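Local atomic coordinates of beta-galacturonidase (PDB entry 6NCW), a protein that hydrolyses beta-galacturonides as a family 2 glycoside hydrolase, and may also act on beta-glucuronides, the activity usually assigned to its family. Residues 307-312 against 375-380; 329-334 against 405-410; 369-374 against 506-511. All coordinates share one frame; numbering follows the deposited sequence.

Contact 1: residues 307-312 against 375-380. With GOL (glycerol), chain G.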
ATOM      1  N   SER A 307      -3.523  29.793  -9.567  1.00 19.50           N
ATOM      2  CA  SER A 307      -4.290  29.626 -10.791  1.00 19.93           C
ATOM      3  C   SER A 307      -4.587  28.152 -11.055  1.00 20.41           C
ATOM      4  O   SER A 307      -3.830  27.259 -10.655  1.00 21.39           O
ATOM      5  CB  SER A 307      -3.552  30.261 -11.969  1.00 18.66           C
ATOM      6  OG  SER A 307      -4.352  30.248 -13.134  1.00 21.08           O
ATOM      7  N   ILE A 308      -5.712  27.911 -11.722  1.00 20.22           N
ATOM      8  CA  ILE A 308      -6.130  26.578 -12.133  1.00 21.50           C
ATOM      9  C   ILE A 308      -6.489  26.611 -13.615  1.00 20.22           C
ATOM     10  O   ILE A 308      -7.009  27.608 -14.123  1.00 20.19           O
ATOM     11  CB  ILE A 308      -7.319  26.070 -11.293  1.00 19.14           C
ATOM     12  CG1 ILE A 308      -6.850  25.734  -9.890  1.00 19.69           C
ATOM     13  CG2 ILE A 308      -7.986  24.865 -11.946  1.00 22.26           C
ATOM     14  CD1 ILE A 308      -7.972  25.549  -8.938  1.00 24.95           C
ATOM     15  N   ARG A 309      -6.186  25.518 -14.302  1.00 16.99           N
ATOM     16  CA  ARG A 309      -6.508  25.305 -15.700  1.00 19.69           C
ATOM     17  C   ARG A 309      -7.481  24.130 -15.769  1.00 20.53           C
ATOM     18  O   ARG A 309      -7.183  23.045 -15.250  1.00 18.83           O
ATOM     19  CB  ARG A 309      -5.219  25.030 -16.495  1.00 18.90           C
ATOM     20  CG  ARG A 309      -5.458  24.576 -17.905  1.00 20.43           C
ATOM     21  CD  ARG A 309      -4.214  24.482 -18.779  1.00 18.81           C
ATOM     22  NE  ARG A 309      -4.681  23.912 -20.041  1.00 23.85           N
ATOM     23  CZ  ARG A 309      -4.219  22.800 -20.604  1.00 21.80           C
ATOM     24  NH1 ARG A 309      -3.179  22.152 -20.081  1.00 19.61           N
ATOM     25  NH2 ARG A 309      -4.790  22.358 -21.721  1.00 20.19           N
ATOM     26  N   THR A 310      -8.640  24.345 -16.400  1.00 17.82           N
ATOM     27  CA  THR A 310      -9.738  23.368 -16.434  1.00 16.97           C
ATOM     28  C   THR A 310      -9.511  22.315 -17.534  1.00 21.23           C
ATOM     29  O   THR A 310     -10.208  22.258 -18.553  1.00 20.80           O
ATOM     30  CB  THR A 310     -11.070  24.089 -16.651  1.00 19.90           C
ATOM     31  OG1 THR A 310     -11.090  24.683 -17.955  1.00 19.89           O
ATOM     32  CG2 THR A 310     -11.292  25.207 -15.637  1.00 17.96           C
ATOM     33  N   VAL A 311      -8.536  21.432 -17.310  1.00 18.36           N
ATOM     34  CA  VAL A 311      -8.317  20.337 -18.261  1.00 20.29           C
ATOM     35  C   VAL A 311      -9.474  19.341 -18.198  1.00 17.77           C
ATOM     36  O   VAL A 311      -9.871  18.908 -17.110  1.00 19.97           O
ATOM     37  CB  VAL A 311      -6.983  19.631 -17.976  1.00 16.40           C
ATOM     38  CG1 VAL A 311      -5.814  20.591 -18.242  1.00 21.08           C
ATOM     39  CG2 VAL A 311      -6.937  19.087 -16.515  1.00 16.75           C
ATOM     40  N   HIS A 312     -10.043  18.976 -19.358  1.00 18.40           N
ATOM     41  CA  HIS A 312      -9.949  19.677 -20.656  1.00 17.14           C
ATOM     42  C   HIS A 312     -11.383  19.989 -21.106  1.00 20.25           C
ATOM     43  O   HIS A 312     -11.851  19.500 -22.141  1.00 19.53           O
ATOM     44  CB  HIS A 312      -9.256  18.836 -21.724  1.00 16.66           C
ATOM     45  CG  HIS A 312      -7.829  18.508 -21.404  1.00 18.74           C
ATOM     46  ND1 HIS A 312      -6.833  19.458 -21.396  1.00 19.21           N
ATOM     47  CD2 HIS A 312      -7.231  17.336 -21.082  1.00 20.36           C
ATOM     48  CE1 HIS A 312      -5.678  18.884 -21.097  1.00 22.85           C
ATOM     49  NE2 HIS A 312      -5.891  17.596 -20.906  1.00 18.61           N
ATOM     50  N   ILE A 375      -8.576  26.645 -26.303  1.00 25.64           N
ATOM     51  CA  ILE A 375      -9.274  25.713 -27.182  1.00 26.42           C
ATOM     52  C   ILE A 375      -8.370  24.531 -27.523  1.00 25.30           C
ATOM     53  O   ILE A 375      -7.140  24.627 -27.473  1.00 22.42           O
ATOM     54  CB  ILE A 375      -9.765  26.386 -28.488  1.00 27.65           C
ATOM     55  CG1 ILE A 375      -8.592  26.960 -29.295  1.00 24.16           C
ATOM     56  CG2 ILE A 375     -10.790  27.454 -28.204  1.00 21.27           C
ATOM     57  CD1 ILE A 375      -9.035  27.593 -30.616  1.00 23.97           C
ATOM     58  N   LEU A 376      -9.005  23.406 -27.851  1.00 22.26           N
ATOM     59  CA  LEU A 376      -8.389  22.340 -28.646  1.00 22.71           C
ATOM     60  C   LEU A 376      -7.015  21.929 -28.112  1.00 22.12           C
ATOM     61  O   LEU A 376      -6.017  21.886 -28.845  1.00 18.45           O
ATOM     62  CB  LEU A 376      -8.289  22.764 -30.110  1.00 24.55           C
ATOM     63  CG  LEU A 376      -9.612  23.103 -30.795  1.00 28.75           C
ATOM     64  CD1 LEU A 376      -9.334  23.428 -32.263  1.00 25.79           C
ATOM     65  CD2 LEU A 376     -10.643  21.964 -30.627  1.00 20.43           C
ATOM     66  N   ASN A 377      -6.980  21.602 -26.821  1.00 20.43           N
ATOM     67  CA  ASN A 377      -5.785  21.053 -26.196  1.00 19.89           C
ATOM     68  C   ASN A 377      -5.190  19.906 -27.010  1.00 19.73           C
ATOM     69  O   ASN A 377      -5.855  18.898 -27.264  1.00 20.14           O
ATOM     70  CB  ASN A 377      -6.116  20.575 -24.781  1.00 19.11           C
ATOM     71  CG  ASN A 377      -4.939  19.881 -24.127  1.00 22.77           C
ATOM     72  OD1 ASN A 377      -4.054  20.536 -23.563  1.00 22.13           O
ATOM     73  ND2 ASN A 377      -4.908  18.543 -24.215  1.00 19.17           N
ATOM     74  N   GLU A 378      -3.931  20.077 -27.422  1.00 18.55           N
ATOM     75  CA  GLU A 378      -3.156  19.057 -28.129  1.00 21.13           C
ATOM     76  C   GLU A 378      -3.880  18.497 -29.360  1.00 23.29           C
ATOM     77  O   GLU A 378      -3.702  17.333 -29.724  1.00 20.36           O
ATOM     78  CB  GLU A 378      -2.761  17.918 -27.182  1.00 23.71           C
ATOM     79  CG  GLU A 378      -1.790  18.357 -26.087  1.00 24.68           C
ATOM     80  CD  GLU A 378      -1.079  17.184 -25.421  1.00 31.67           C
ATOM     81  OE1 GLU A 378      -1.447  16.016 -25.705  1.00 29.44           O
ATOM     82  OE2 GLU A 378      -0.149  17.437 -24.610  1.00 32.20           O
ATOM     83  N   CYS A 379      -4.686  19.305 -30.034  1.00 21.20           N
ATOM     84  CA  CYS A 379      -5.292  18.846 -31.277  1.00 24.52           C
ATOM     85  C   CYS A 379      -4.317  19.096 -32.437  1.00 26.55           C
ATOM     86  O   CYS A 379      -3.144  19.437 -32.228  1.00 25.84           O
ATOM     87  CB  CYS A 379      -6.674  19.477 -31.437  1.00 25.18           C
ATOM     88  SG  CYS A 379      -7.815  18.878 -30.131  1.00 24.34           S
ATOM     89  N   ALA A 380      -4.769  18.878 -33.678  1.00 26.49           N
ATOM     90  CA  ALA A 380      -3.838  18.753 -34.811  1.00 30.11           C
ATOM     91  C   ALA A 380      -3.497  20.119 -35.427  1.00 28.14           C
ATOM     92  O   ALA A 380      -3.783  20.403 -36.593  1.00 30.64           O
ATOM     93  CB  ALA A 380      -4.409  17.799 -35.855  1.00 25.20           C
TER
HETATM   94  C1  GOL G 603      -2.496  16.048 -22.441  1.00 24.70           C
HETATM   95  O1  GOL G 603      -2.822  17.377 -22.719  1.00 24.23           O
HETATM   96  C2  GOL G 603      -3.049  15.677 -21.025  1.00 22.91           C
HETATM   97  O2  GOL G 603      -4.379  15.307 -21.063  1.00 22.45           O
HETATM   98  C3  GOL G 603      -2.206  14.464 -20.559  1.00 24.83           C
HETATM   99  O3  GOL G 603      -2.564  13.337 -21.355  1.00 21.59           O
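Asn377 meets both Arg309 and His312 with its side-chain amide. Its OD1 accepts a hydrogen bond from NH2 of Arg309 at 2.7 Å. The donor stands above the carbonyl plane of the amide, 44° out of it. OD1 itself lies close to the guanidinium plane.

The amide also stacks on one face of the His312 ring, with the planes 25° apart. ND2 of Asn377 comes 3.2 Å from CE1 of His312, offset toward the ring's rim. The opposite ring face is covered by CB of Val311. The peptide bond before His312 is cis.

One glycerol bridges the pair. Asn377 ND2 donates to its O1 at 2.8 Å, in a nearly straight bond of 165°. His312 NE2 is hydrogen-bonded to its O2 at 2.7 Å. His312 and Asn377 bind galacturonate in this protein, so the glycerol probably occupies part of the sugar site.

The second shell fixes these groups. The Arg309 chain is extended, with CG anti to the backbone N, and carries the guanidinium across to the amide. There it forms salt bridges with Glu333 and Glu465. OE1 of Glu333 is hydrogen-bonded to ND1 of His312, and Asn428 donates a second bond to OD1 of Asn377. These links hold the amide's rotation.

Strand 307-309 runs between strands 268-276 and 329-333 of the barrel sheet. Segment 375-380 follows strand 370-374 and leads to helix 384-400, on which Ile375, Leu376 and Cys379 pack.

Contact 2: residues 329-334 against 405-410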
ATOM      1  N   LEU A 329      -7.047  32.548 -10.323  1.00 19.29           N
ATOM      2  CA  LEU A 329      -7.171  32.785 -11.756  1.00 18.47           C
ATOM      3  C   LEU A 329      -7.454  31.484 -12.501  1.00 21.50           C
ATOM      4  O   LEU A 329      -6.905  30.429 -12.178  1.00 22.11           O
ATOM      5  CB  LEU A 329      -5.895  33.436 -12.294  1.00 20.44           C
ATOM      6  CG  LEU A 329      -5.582  34.795 -11.646  1.00 22.47           C
ATOM      7  CD1 LEU A 329      -4.132  35.181 -11.864  1.00 23.50           C
ATOM      8  CD2 LEU A 329      -6.533  35.855 -12.199  1.00 21.22           C
ATOM      9  N   VAL A 330      -8.311  31.561 -13.510  1.00 20.30           N
ATOM     10  CA  VAL A 330      -8.784  30.388 -14.222  1.00 17.80           C
ATOM     11  C   VAL A 330      -8.479  30.540 -15.708  1.00 20.04           C
ATOM     12  O   VAL A 330      -8.814  31.554 -16.328  1.00 21.91           O
ATOM     13  CB  VAL A 330     -10.290  30.145 -13.986  1.00 20.78           C
ATOM     14  CG1 VAL A 330     -10.785  28.994 -14.854  1.00 14.14           C
ATOM     15  CG2 VAL A 330     -10.538  29.818 -12.527  1.00 18.31           C
ATOM     16  N   TRP A 331      -7.807  29.541 -16.258  1.00 20.73           N
ATOM     17  CA  TRP A 331      -7.823  29.243 -17.681  1.00 17.46           C
ATOM     18  C   TRP A 331      -8.955  28.244 -17.900  1.00 20.99           C
ATOM     19  O   TRP A 331      -8.916  27.143 -17.343  1.00 20.14           O
ATOM     20  CB  TRP A 331      -6.457  28.667 -18.090  1.00 19.23           C
ATOM     21  CG  TRP A 331      -6.357  27.939 -19.422  1.00 19.15           C
ATOM     22  CD1 TRP A 331      -7.180  26.942 -19.892  1.00 20.03           C
ATOM     23  CD2 TRP A 331      -5.336  28.105 -20.406  1.00 19.09           C
ATOM     24  NE1 TRP A 331      -6.746  26.508 -21.124  1.00 19.61           N
ATOM     25  CE2 TRP A 331      -5.620  27.211 -21.465  1.00 19.26           C
ATOM     26  CE3 TRP A 331      -4.199  28.919 -20.500  1.00 20.47           C
ATOM     27  CZ2 TRP A 331      -4.810  27.111 -22.599  1.00 18.76           C
ATOM     28  CZ3 TRP A 331      -3.410  28.830 -21.648  1.00 23.44           C
ATOM     29  CH2 TRP A 331      -3.709  27.917 -22.668  1.00 15.80           C
ATOM     30  N   GLU A 332      -9.982  28.626 -18.664  1.00 18.60           N
ATOM     31  CA  GLU A 332     -11.040  27.693 -19.021  1.00 16.62           C
ATOM     32  C   GLU A 332     -10.966  27.399 -20.514  1.00 18.02           C
ATOM     33  O   GLU A 332     -10.734  28.304 -21.317  1.00 21.04           O
ATOM     34  CB  GLU A 332     -12.430  28.223 -18.634  1.00 20.35           C
ATOM     35  CG  GLU A 332     -13.539  27.205 -18.894  1.00 18.60           C
ATOM     36  CD  GLU A 332     -14.889  27.525 -18.231  1.00 24.75           C
ATOM     37  OE1 GLU A 332     -15.328  26.733 -17.361  1.00 24.22           O
ATOM     38  OE2 GLU A 332     -15.527  28.546 -18.588  1.00 24.06           O
ATOM     39  N   GLU A 333     -11.124  26.128 -20.893  1.00 17.61           N
ATOM     40  CA  GLU A 333     -11.042  25.749 -22.300  1.00 20.64           C
ATOM     41  C   GLU A 333     -12.269  24.944 -22.723  1.00 20.66           C
ATOM     42  O   GLU A 333     -12.991  24.399 -21.887  1.00 20.19           O
ATOM     43  CB  GLU A 333      -9.754  24.955 -22.604  1.00 18.53           C
ATOM     44  CG  GLU A 333      -9.540  23.668 -21.786  1.00 20.40           C
ATOM     45  CD  GLU A 333      -8.131  23.112 -21.991  1.00 24.15           C
ATOM     46  OE1 GLU A 333      -7.938  21.874 -21.900  1.00 22.53           O
ATOM     47  OE2 GLU A 333      -7.209  23.933 -22.236  1.00 20.51           O
ATOM     48  N   ASN A 334     -12.507  24.887 -24.039  1.00 18.93           N
ATOM     49  CA  ASN A 334     -13.586  24.066 -24.563  1.00 21.35           C
ATOM     50  C   ASN A 334     -13.222  22.583 -24.444  1.00 20.42           C
ATOM     51  O   ASN A 334     -12.086  22.217 -24.129  1.00 20.27           O
ATOM     52  CB  ASN A 334     -13.929  24.446 -26.013  1.00 20.70           C
ATOM     53  CG  ASN A 334     -12.862  24.046 -27.044  1.00 24.06           C
ATOM     54  OD1 ASN A 334     -11.678  23.872 -26.743  1.00 25.99           O
ATOM     55  ND2 ASN A 334     -13.297  23.921 -28.289  1.00 26.87           N
ATOM     56  N   PRO A 405      -7.985  37.470 -23.508  1.00 24.04           N
ATOM     57  CA  PRO A 405      -7.038  36.789 -24.398  1.00 24.38           C
ATOM     58  C   PRO A 405      -7.440  35.338 -24.643  1.00 24.59           C
ATOM     59  O   PRO A 405      -8.227  34.744 -23.903  1.00 24.13           O
ATOM     60  CB  PRO A 405      -5.710  36.874 -23.637  1.00 24.49           C
ATOM     61  CG  PRO A 405      -6.097  36.995 -22.221  1.00 26.71           C
ATOM     62  CD  PRO A 405      -7.382  37.803 -22.209  1.00 23.83           C
ATOM     63  N   ARG A 406      -6.890  34.775 -25.715  1.00 20.85           N
ATOM     64  CA  ARG A 406      -7.150  33.396 -26.107  1.00 23.91           C
ATOM     65  C   ARG A 406      -5.837  32.657 -26.297  1.00 23.90           C
ATOM     66  O   ARG A 406      -4.792  33.267 -26.552  1.00 23.31           O
ATOM     67  CB  ARG A 406      -7.948  33.313 -27.411  1.00 22.55           C
ATOM     68  CG  ARG A 406      -9.175  34.212 -27.448  1.00 27.69           C
ATOM     69  CD  ARG A 406      -9.598  34.498 -28.905  1.00 25.70           C
ATOM     70  NE  ARG A 406      -8.670  35.417 -29.550  1.00 25.39           N
ATOM     71  CZ  ARG A 406      -8.745  35.797 -30.819  1.00 27.03           C
ATOM     72  NH1 ARG A 406      -9.720  35.347 -31.598  1.00 28.26           N
ATOM     73  NH2 ARG A 406      -7.849  36.635 -31.308  1.00 26.13           N
ATOM     74  N   SER A 407      -5.906  31.324 -26.206  1.00 22.79           N
ATOM     75  CA  SER A 407      -4.728  30.478 -26.371  1.00 22.39           C
ATOM     76  C   SER A 407      -5.175  29.042 -26.644  1.00 21.51           C
ATOM     77  O   SER A 407      -6.368  28.742 -26.733  1.00 22.46           O
ATOM     78  CB  SER A 407      -3.823  30.548 -25.140  1.00 22.17           C
ATOM     79  OG  SER A 407      -2.521  30.053 -25.418  1.00 20.91           O
ATOM     80  N   SER A 408      -4.193  28.157 -26.778  1.00 22.57           N
ATOM     81  CA  SER A 408      -4.396  26.722 -26.955  1.00 20.34           C
ATOM     82  C   SER A 408      -3.137  26.032 -26.451  1.00 20.96           C
ATOM     83  O   SER A 408      -2.035  26.437 -26.824  1.00 18.29           O
ATOM     84  CB  SER A 408      -4.633  26.362 -28.425  1.00 24.17           C
ATOM     85  OG  SER A 408      -4.722  24.953 -28.601  1.00 23.33           O
ATOM     86  N   ALA A 409      -3.294  25.003 -25.611  1.00 19.76           N
ATOM     87  CA  ALA A 409      -2.153  24.210 -25.153  1.00 22.56           C
ATOM     88  C   ALA A 409      -1.672  23.310 -26.290  1.00 20.93           C
ATOM     89  O   ALA A 409      -2.361  22.360 -26.672  1.00 21.14           O
ATOM     90  CB  ALA A 409      -2.535  23.393 -23.922  1.00 19.17           C
ATOM     91  N   SER A 410      -0.500  23.611 -26.850  1.00 19.40           N
ATOM     92  CA  SER A 410       0.038  22.837 -27.960  1.00 22.85           C
ATOM     93  C   SER A 410       1.028  21.781 -27.495  1.00 21.18           C
ATOM     94  O   SER A 410       1.778  21.982 -26.538  1.00 22.64           O
ATOM     95  CB  SER A 410       0.741  23.737 -28.976  1.00 23.82           C
ATOM     96  OG  SER A 410       1.383  22.947 -29.972  1.00 26.06           O
TER
HETATM   97  O   HOH W   1      -6.034  24.315 -24.759  1.00 19.97           O
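The six-membered end of the Trp331 indole is what reaches Ser407 and Ala409. At the ring's edge, near its plane, lies the backbone N of Ala409, 4.0 Å from CZ2 of Trp331. A water also sits at this edge, in plane. CB of Ser407 approaches CH2 of Trp331 to 3.6 Å from an oblique direction. OG of Ser407 is only slightly farther from CH2, but its hydrogen bonds go to Val424 O and Ser426 OG. Ile372, on the strand between, packs against both Trp331 and Ser407.

The CG of Trp331 is placed anti to the backbone N (chi1 164°), which swings the indole across toward strand 406-410. Its pyrrole nitrogen is held within its own strand. NE1 of Trp331 donates to OE2 of Glu333 at 2.8 Å, with an angle of 148°. The carboxylate oxygen is met on its anti side, 30° out of the carboxylate plane.

The water carries the polar link between the segments. It donates to OE2 of Glu333 at 2.8 Å and accepts from Ala409 N at 3.0 Å. OE2 is gripped by the indole N-H, the water and the Arg309 guanidinium.

Strands 329-333 and 406-410 are not neighbours; strand 370-374 lies between them, parallel to both. Inward side chains meeting across an intervening strand are characteristic of the interior of a TIM barrel. Here they lie beneath the sugar-binding residues Asn377 and His312.

Contact 3: residues 369-374 against 506-511; sequences SIYIWG and GVYIWQ
Tyr371 and Tyr508 meet through their hydroxyls across the interior of a TIM barrel. Strand 370-374 and strand 504-509 are not neighbours in the barrel sheet. The two side chains come from opposite directions, each from its own part of the wall.

From CB, the Tyr371 side chain heads toward segment 506-511. Its CG sits between the backbone N and the carbonyl carbon (chi1 76°), and the ring continues toward Tyr508. CG2 of Ile372 lies over one ring face, 3.5 Å above the plane and offset toward the rim. Farther out, CE1 of Tyr371 comes 3.5 Å from OH of Tyr508, and CZ is at a similar distance. The approach is edge-on, with the Tyr508 hydroxyl in the plane of the Tyr371 ring. At the tip, OH of Tyr371 is hydrogen-bonded to OH of Tyr508 at 2.8 Å. Either hydroxyl could be the donor.

Tyr508 reaches this point with CG anti to its carbonyl carbon (chi1 -67°). Both rings are buried. Ile272 of strand 268-276 touches both of them, and Leu462 of strand 461-466 touches Tyr371. The pair therefore joins separate sectors of the barrel wall through its core. It lies below the sugar site: the nearest side-chain atoms of Tyr508 and the galacturonate-binding Glu465 are about 6 Å apart. The Tyr508 hydroxyl is also hydrogen-bonded to OG of Ser307, which lies marginally closer than the Tyr371 hydroxyl.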
ATOM      1  N   SER A 369     -12.672  35.433 -12.342  1.00 20.14           N
ATOM      2  CA  SER A 369     -11.518  34.536 -12.250  1.00 20.29           C
ATOM      3  C   SER A 369     -11.025  34.116 -13.624  1.00 18.76           C
ATOM      4  O   SER A 369      -9.818  33.923 -13.826  1.00 19.42           O
ATOM      5  CB  SER A 369     -11.870  33.301 -11.424  1.00 19.46           C
ATOM      6  OG  SER A 369     -12.934  32.586 -12.034  1.00 23.03           O
ATOM      7  N   ILE A 370     -11.936  33.969 -14.583  1.00 18.73           N
ATOM      8  CA  ILE A 370     -11.555  33.511 -15.913  1.00 16.47           C
ATOM      9  C   ILE A 370     -10.800  34.640 -16.598  1.00 22.05           C
ATOM     10  O   ILE A 370     -11.389  35.679 -16.905  1.00 19.35           O
ATOM     11  CB  ILE A 370     -12.770  33.094 -16.733  1.00 17.90           C
ATOM     12  CG1 ILE A 370     -13.482  31.895 -16.087  1.00 19.35           C
ATOM     13  CG2 ILE A 370     -12.315  32.733 -18.134  1.00 20.12           C
ATOM     14  CD1 ILE A 370     -14.858  31.661 -16.687  1.00 18.13           C
ATOM     15  N   TYR A 371      -9.501  34.451 -16.842  1.00 20.19           N
ATOM     16  CA  TYR A 371      -8.723  35.489 -17.496  1.00 19.40           C
ATOM     17  C   TYR A 371      -8.333  35.138 -18.925  1.00 23.85           C
ATOM     18  O   TYR A 371      -7.867  36.024 -19.658  1.00 24.69           O
ATOM     19  CB  TYR A 371      -7.461  35.811 -16.674  1.00 22.61           C
ATOM     20  CG  TYR A 371      -6.381  34.765 -16.806  1.00 24.00           C
ATOM     21  CD1 TYR A 371      -6.429  33.581 -16.063  1.00 21.11           C
ATOM     22  CD2 TYR A 371      -5.321  34.954 -17.687  1.00 23.34           C
ATOM     23  CE1 TYR A 371      -5.442  32.632 -16.186  1.00 21.49           C
ATOM     24  CE2 TYR A 371      -4.339  34.011 -17.829  1.00 20.88           C
ATOM     25  CZ  TYR A 371      -4.402  32.855 -17.080  1.00 23.35           C
ATOM     26  OH  TYR A 371      -3.424  31.932 -17.254  1.00 21.50           O
ATOM     27  N   ILE A 372      -8.561  33.899 -19.365  1.00 19.45           N
ATOM     28  CA  ILE A 372      -8.153  33.476 -20.698  1.00 20.36           C
ATOM     29  C   ILE A 372      -9.051  32.333 -21.151  1.00 23.57           C
ATOM     30  O   ILE A 372      -9.474  31.501 -20.341  1.00 19.82           O
ATOM     31  CB  ILE A 372      -6.661  33.075 -20.699  1.00 21.14           C
ATOM     32  CG1 ILE A 372      -6.172  32.786 -22.110  1.00 19.57           C
ATOM     33  CG2 ILE A 372      -6.439  31.881 -19.777  1.00 19.30           C
ATOM     34  CD1 ILE A 372      -4.675  32.637 -22.198  1.00 22.91           C
ATOM     35  N   TRP A 373      -9.357  32.303 -22.448  1.00 21.68           N
ATOM     36  CA  TRP A 373     -10.076  31.186 -23.054  1.00 24.64           C
ATOM     37  C   TRP A 373      -9.099  30.282 -23.799  1.00 20.64           C
ATOM     38  O   TRP A 373      -8.309  30.760 -24.615  1.00 21.81           O
ATOM     39  CB  TRP A 373     -11.154  31.666 -24.032  1.00 21.14           C
ATOM     40  CG  TRP A 373     -12.242  32.554 -23.447  1.00 24.41           C
ATOM     41  CD1 TRP A 373     -12.505  33.855 -23.783  1.00 26.30           C
ATOM     42  CD2 TRP A 373     -13.221  32.192 -22.467  1.00 22.15           C
ATOM     43  NE1 TRP A 373     -13.579  34.328 -23.069  1.00 22.45           N
ATOM     44  CE2 TRP A 373     -14.036  33.329 -22.249  1.00 25.32           C
ATOM     45  CE3 TRP A 373     -13.483  31.024 -21.739  1.00 23.87           C
ATOM     46  CZ2 TRP A 373     -15.094  33.329 -21.329  1.00 22.32           C
ATOM     47  CZ3 TRP A 373     -14.533  31.024 -20.829  1.00 20.97           C
ATOM     48  CH2 TRP A 373     -15.326  32.167 -20.635  1.00 27.08           C
ATOM     49  N   GLY A 374      -9.207  28.975 -23.578  1.00 22.22           N
ATOM     50  CA  GLY A 374      -8.392  28.028 -24.309  1.00 19.93           C
ATOM     51  C   GLY A 374      -9.208  27.194 -25.269  1.00 19.43           C
ATOM     52  O   GLY A 374     -10.417  27.026 -25.083  1.00 18.40           O
ATOM     53  N   GLY A 506       4.748  31.810 -16.753  1.00 17.97           N
ATOM     54  CA  GLY A 506       4.505  30.856 -15.689  1.00 21.00           C
ATOM     55  C   GLY A 506       4.133  29.489 -16.243  1.00 21.17           C
ATOM     56  O   GLY A 506       4.416  29.178 -17.399  1.00 16.51           O
ATOM     57  N   VAL A 507       3.471  28.696 -15.392  1.00 19.98           N
ATOM     58  CA  VAL A 507       3.361  27.250 -15.589  1.00 19.38           C
ATOM     59  C   VAL A 507       2.076  26.736 -14.945  1.00 21.76           C
ATOM     60  O   VAL A 507       1.649  27.232 -13.894  1.00 24.49           O
ATOM     61  CB  VAL A 507       4.595  26.518 -14.992  1.00 21.45           C
ATOM     62  CG1 VAL A 507       4.754  26.862 -13.510  1.00 20.10           C
ATOM     63  CG2 VAL A 507       4.446  25.000 -15.133  1.00 19.39           C
ATOM     64  N   TYR A 508       1.459  25.724 -15.577  1.00 18.74           N
ATOM     65  CA  TYR A 508       0.481  24.855 -14.924  1.00 16.66           C
ATOM     66  C   TYR A 508       1.083  23.467 -14.813  1.00 18.81           C
ATOM     67  O   TYR A 508       1.386  22.828 -15.828  1.00 16.46           O
ATOM     68  CB  TYR A 508      -0.856  24.773 -15.667  1.00 17.88           C
ATOM     69  CG  TYR A 508      -1.635  26.048 -15.672  1.00 18.92           C
ATOM     70  CD1 TYR A 508      -1.579  26.909 -16.769  1.00 21.10           C
ATOM     71  CD2 TYR A 508      -2.430  26.411 -14.584  1.00 19.47           C
ATOM     72  CE1 TYR A 508      -2.283  28.106 -16.781  1.00 18.58           C
ATOM     73  CE2 TYR A 508      -3.148  27.598 -14.592  1.00 19.09           C
ATOM     74  CZ  TYR A 508      -3.060  28.449 -15.689  1.00 19.84           C
ATOM     75  OH  TYR A 508      -3.761  29.635 -15.709  1.00 18.63           O
ATOM     76  N   ILE A 509       1.253  23.010 -13.577  1.00 18.92           N
ATOM     77  CA  ILE A 509       1.677  21.639 -13.339  1.00 17.91           C
ATOM     78  C   ILE A 509       0.612  20.667 -13.832  1.00 19.88           C
ATOM     79  O   ILE A 509      -0.589  20.824 -13.557  1.00 19.37           O
ATOM     80  CB  ILE A 509       1.975  21.438 -11.845  1.00 17.06           C
ATOM     81  CG1 ILE A 509       3.255  22.209 -11.475  1.00 19.74           C
ATOM     82  CG2 ILE A 509       2.173  19.958 -11.541  1.00 18.52           C
ATOM     83  CD1 ILE A 509       3.441  22.451 -10.013  1.00 16.89           C
ATOM     84  N   TRP A 510       1.049  19.649 -14.561  1.00 18.21           N
ATOM     85  CA  TRP A 510       0.215  18.492 -14.843  1.00 18.12           C
ATOM     86  C   TRP A 510       0.591  17.432 -13.816  1.00 17.88           C
ATOM     87  O   TRP A 510       1.690  16.873 -13.891  1.00 18.10           O
ATOM     88  CB  TRP A 510       0.419  17.958 -16.266  1.00 18.17           C
ATOM     89  CG  TRP A 510      -0.480  16.778 -16.469  1.00 18.32           C
ATOM     90  CD1 TRP A 510      -0.231  15.480 -16.109  1.00 16.29           C
ATOM     91  CD2 TRP A 510      -1.839  16.804 -16.971  1.00 17.39           C
ATOM     92  NE1 TRP A 510      -1.332  14.693 -16.386  1.00 16.50           N
ATOM     93  CE2 TRP A 510      -2.330  15.482 -16.912  1.00 16.33           C
ATOM     94  CE3 TRP A 510      -2.672  17.818 -17.474  1.00 17.01           C
ATOM     95  CZ2 TRP A 510      -3.618  15.139 -17.349  1.00 17.72           C
ATOM     96  CZ3 TRP A 510      -3.951  17.478 -17.912  1.00 20.97           C
ATOM     97  CH2 TRP A 510      -4.410  16.141 -17.839  1.00 17.40           C
ATOM     98  N   GLN A 511      -0.298  17.143 -12.852  1.00 13.63           N
ATOM     99  CA  GLN A 511      -1.589  17.772 -12.660  1.00 16.22           C
ATOM    100  C   GLN A 511      -1.873  17.740 -11.162  1.00 17.71           C
ATOM    101  O   GLN A 511      -1.065  17.263 -10.395  1.00 15.80           O
ATOM    102  CB  GLN A 511      -2.707  17.066 -13.463  1.00 15.13           C
ATOM    103  CG  GLN A 511      -2.961  15.618 -13.044  1.00 14.47           C
ATOM    104  CD  GLN A 511      -4.198  15.005 -13.708  1.00 16.70           C
ATOM    105  OE1 GLN A 511      -5.249  15.676 -13.875  1.00 17.37           O
ATOM    106  NE2 GLN A 511      -4.081  13.726 -14.103  1.00 13.12           N
TER

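From the N terminus, strand 307-309 comes first, then 329-333, 370-374, 406-410 and 504-509. Contact 1 closes the chain from 307-312 to 375-380. Contact 2 opens inside that loop and closes at 405-410, so the two cross. Contact 3 starts at 369-374, within both loops, and closes last at 506-511; it crosses each of them. None nests inside another. All three serve one barrel. Contact 1 joins strand 307-309 and the loop after it to the loop that follows strand 370-374, at the sugar site; contact 2 spans the strand between its partners, and contact 3 crosses the core. Ile375 O with Ser408 OG ties contacts 1 and 2. Strand 370-374 is hydrogen-bonded to both strands of contact 2.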